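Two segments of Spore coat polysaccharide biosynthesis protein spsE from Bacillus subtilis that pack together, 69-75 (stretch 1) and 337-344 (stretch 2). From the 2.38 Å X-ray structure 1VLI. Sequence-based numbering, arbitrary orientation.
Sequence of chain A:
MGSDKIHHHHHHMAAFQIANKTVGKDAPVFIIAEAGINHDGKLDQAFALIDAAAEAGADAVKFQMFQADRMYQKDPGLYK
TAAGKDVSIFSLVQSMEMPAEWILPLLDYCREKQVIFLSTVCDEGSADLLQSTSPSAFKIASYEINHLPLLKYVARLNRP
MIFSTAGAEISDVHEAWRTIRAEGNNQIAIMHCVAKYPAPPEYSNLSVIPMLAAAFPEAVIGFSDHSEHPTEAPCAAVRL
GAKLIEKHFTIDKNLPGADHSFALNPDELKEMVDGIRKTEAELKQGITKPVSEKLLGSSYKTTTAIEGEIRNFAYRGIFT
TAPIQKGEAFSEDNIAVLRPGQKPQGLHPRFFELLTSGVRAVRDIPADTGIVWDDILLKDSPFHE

Stretch 1, residues 69-75: DRMYQKD
Stretch 2 337-344: VLRPGQKP

The firmest link between the two stretches is a backbone hydrogen bond: Arg339 N donates to Met71 O at 2.8 Å, with an N-H...O angle of 169°, close to linear. It fixes the register, in which Tyr72 and Arg339 lie nearest each other, their CA atoms 4.9 Å apart. Arg339 follows directly on the strand residues Val337 and Leu338, with phi/psi of -82/140, and its amide points to the Met71 carbonyl. That carbonyl comes from a compact segment. Asp69 to Met71 have helical phi/psi (-51/-44, -60/-13, -86/-20), and Asp69 O accepts from Tyr72 N at 3.0 Å and weakly from Gln73 N at 3.3 Å. Tyr72 follows at -109/-25, before Gln73, Lys74 and Asp75 extend at -142/135, -69/130 and -106/122.

The Arg339 side chain, its CA-to-CB bond pointing toward stretch 1, runs out as m, t, t with chi4 at -158°. Its NH1 gives a weak hydrogen bond to Tyr72 OH, 3.3 Å long and bent to 137°. Selenomethionine Met71 (m, t, m) places SE over one face of the guanidinium, 3.3 Å from Arg339 NH2; a large, polarizable atom suits this flat cation, whose NE and NH2 find hydrogen-bond partners elsewhere in the structure. A long arginine thus serves twice, offering polar groups at its tip and methylenes along its shaft.

Those methylenes meet Tyr72 (chi1 -55°, m; chi2 87°). Its CA-to-CB bond points away from stretch 2, yet the end of the side chain comes nearer. Arg339 CD lies 4.2 Å from the centroid of the Tyr72 ring, 29° off the normal, in an off-centre CH-pi contact. At the ring edge, Gly341 CA is 3.8 Å from Tyr72 CD2. An ideal CB on Gly341 would fall 3.5 Å from that CD2, and its positive phi (59/-121) independently favours glycine.

Gly341 belongs to a type II' turn from Pro340 (-66/-28) to Lys343 (-81/154), with Gln342 at -88/-10. Lys343 N donates to Pro340 O at 3.1 Å; Lys343, in m, t, m, m, also curls its NZ back to Pro340 O at 2.7 Å. This leaves Lys343 NZ 3.8 Å from Tyr72 O.

Leu338 (-133/162; m, t) supplies apolar packing beyond the backbone bond. Its CA-to-CB bond points toward stretch 1, and its CD2 lies 4.1 Å from Arg70 O and 4.0 Å from Lys74 N, a branched aliphatic filling space against main chain.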

# COMPACT_ATOMS: atom_id res chain seq x y z
N ASP A 69 -11.22 9.97 2.80
CA ASP A 69 -11.96 10.46 3.98
C ASP A 69 -12.17 9.38 5.06
O ASP A 69 -11.98 9.64 6.25
CB ASP A 69 -13.31 11.04 3.57
CG ASP A 69 -13.23 11.93 2.33
OD1 ASP A 69 -12.85 11.44 1.23
OD2 ASP A 69 -13.55 13.14 2.37
N ARG A 70 -12.57 8.18 4.63
CA ARG A 70 -12.87 7.04 5.51
C ARG A 70 -11.66 6.63 6.36
O ARG A 70 -11.79 5.85 7.32
CB ARG A 70 -13.37 5.84 4.68
CG ARG A 70 -12.25 5.11 3.88
CD ARG A 70 -12.76 4.15 2.82
NE ARG A 70 -13.43 3.01 3.44
CZ ARG A 70 -14.46 2.36 2.88
NH1 ARG A 70 -14.92 2.74 1.70
NH2 ARG A 70 -15.02 1.33 3.50
N MSE A 71 -10.49 7.15 6.02
CA MSE A 71 -9.27 6.82 6.75
C MSE A 71 -9.02 7.71 8.00
O MSE A 71 -8.27 7.31 8.89
CB MSE A 71 -8.11 6.88 5.78
CG MSE A 71 -8.40 6.10 4.50
SE MSE A 71 -6.73 5.58 3.64
CE MSE A 71 -6.24 7.37 2.81
N TYR A 72 -9.66 8.88 8.04
CA TYR A 72 -9.43 9.93 9.05
C TYR A 72 -10.61 10.08 10.05
O TYR A 72 -10.42 10.53 11.20
CB TYR A 72 -9.12 11.27 8.34
CG TYR A 72 -7.95 11.17 7.37
CD1 TYR A 72 -8.14 10.78 6.04
CD2 TYR A 72 -6.65 11.43 7.81
CE1 TYR A 72 -7.05 10.66 5.15
CE2 TYR A 72 -5.56 11.30 6.94
CZ TYR A 72 -5.76 10.92 5.62
OH TYR A 72 -4.67 10.80 4.79
N GLN A 73 -11.80 9.69 9.59
CA GLN A 73 -13.05 9.73 10.37
C GLN A 73 -13.91 8.48 10.07
O GLN A 73 -14.07 8.08 8.92
CB GLN A 73 -13.81 11.03 10.05
CG GLN A 73 -14.60 11.64 11.24
N LYS A 74 -14.46 7.85 11.12
CA LYS A 74 -15.45 6.77 10.99
C LYS A 74 -16.78 7.35 10.46
O LYS A 74 -17.28 8.36 10.99
CB LYS A 74 -15.68 6.06 12.34
CG LYS A 74 -16.12 4.58 12.27
CD LYS A 74 -16.98 4.15 13.49
N ASP A 75 -17.33 6.74 9.42
CA ASP A 75 -18.57 7.23 8.80
C ASP A 75 -19.76 6.33 9.17
O ASP A 75 -19.72 5.13 8.90
CB ASP A 75 -18.40 7.26 7.27
CG ASP A 75 -19.22 8.36 6.61
OD1 ASP A 75 -20.39 8.59 7.00
OD2 ASP A 75 -18.76 9.03 5.66
N VAL A 337 -9.48 2.30 14.77
CA VAL A 337 -8.10 2.42 14.27
C VAL A 337 -8.13 3.35 13.04
O VAL A 337 -8.62 2.96 11.95
CB VAL A 337 -7.56 1.02 13.94
CG1 VAL A 337 -6.17 1.07 13.25
CG2 VAL A 337 -7.52 0.18 15.18
N LEU A 338 -7.67 4.59 13.23
CA LEU A 338 -7.82 5.66 12.23
C LEU A 338 -6.51 6.41 12.01
O LEU A 338 -5.60 6.30 12.81
CB LEU A 338 -8.95 6.63 12.63
CG LEU A 338 -10.34 6.00 12.71
CD1 LEU A 338 -11.25 6.82 13.59
CD2 LEU A 338 -10.96 5.83 11.33
N ARG A 339 -6.40 7.14 10.90
CA ARG A 339 -5.26 8.01 10.68
C ARG A 339 -5.52 9.31 11.44
O ARG A 339 -6.66 9.80 11.47
CB ARG A 339 -5.10 8.32 9.20
CG ARG A 339 -4.71 7.16 8.31
CD ARG A 339 -4.53 7.61 6.89
NE ARG A 339 -4.28 6.50 5.99
CZ ARG A 339 -3.69 6.63 4.81
NH1 ARG A 339 -3.28 7.82 4.39
NH2 ARG A 339 -3.47 5.56 4.07
N PRO A 340 -4.48 9.85 12.07
CA PRO A 340 -4.63 11.03 12.92
C PRO A 340 -5.05 12.31 12.19
O PRO A 340 -5.68 13.17 12.79
CB PRO A 340 -3.24 11.20 13.57
CG PRO A 340 -2.33 10.47 12.75
CD PRO A 340 -3.10 9.36 12.06
N GLY A 341 -4.68 12.43 10.91
CA GLY A 341 -4.79 13.70 10.20
C GLY A 341 -3.98 14.75 10.93
O GLY A 341 -2.76 14.58 11.14
N GLN A 342 -4.64 15.81 11.37
CA GLN A 342 -3.94 16.90 12.06
C GLN A 342 -3.82 16.70 13.59
O GLN A 342 -3.09 17.43 14.27
CB GLN A 342 -4.61 18.25 11.71
CG GLN A 342 -4.34 18.72 10.27
CD GLN A 342 -2.86 19.00 10.01
OE1 GLN A 342 -2.17 18.23 9.32
NE2 GLN A 342 -2.35 20.10 10.59
N LYS A 343 -4.53 15.70 14.10
CA LYS A 343 -4.70 15.48 15.53
C LYS A 343 -3.48 14.77 16.10
O LYS A 343 -2.76 14.10 15.36
CB LYS A 343 -5.98 14.68 15.75
CG LYS A 343 -7.15 15.23 14.92
CD LYS A 343 -8.48 14.54 15.18
CE LYS A 343 -8.55 13.16 14.55
NZ LYS A 343 -8.36 13.16 13.07
N PRO A 344 -3.19 14.95 17.40
CA PRO A 344 -2.13 14.16 18.08
C PRO A 344 -2.43 12.65 18.07
O PRO A 344 -3.59 12.24 18.07
CB PRO A 344 -2.12 14.74 19.50
CG PRO A 344 -2.73 16.08 19.36
CD PRO A 344 -3.80 15.94 18.31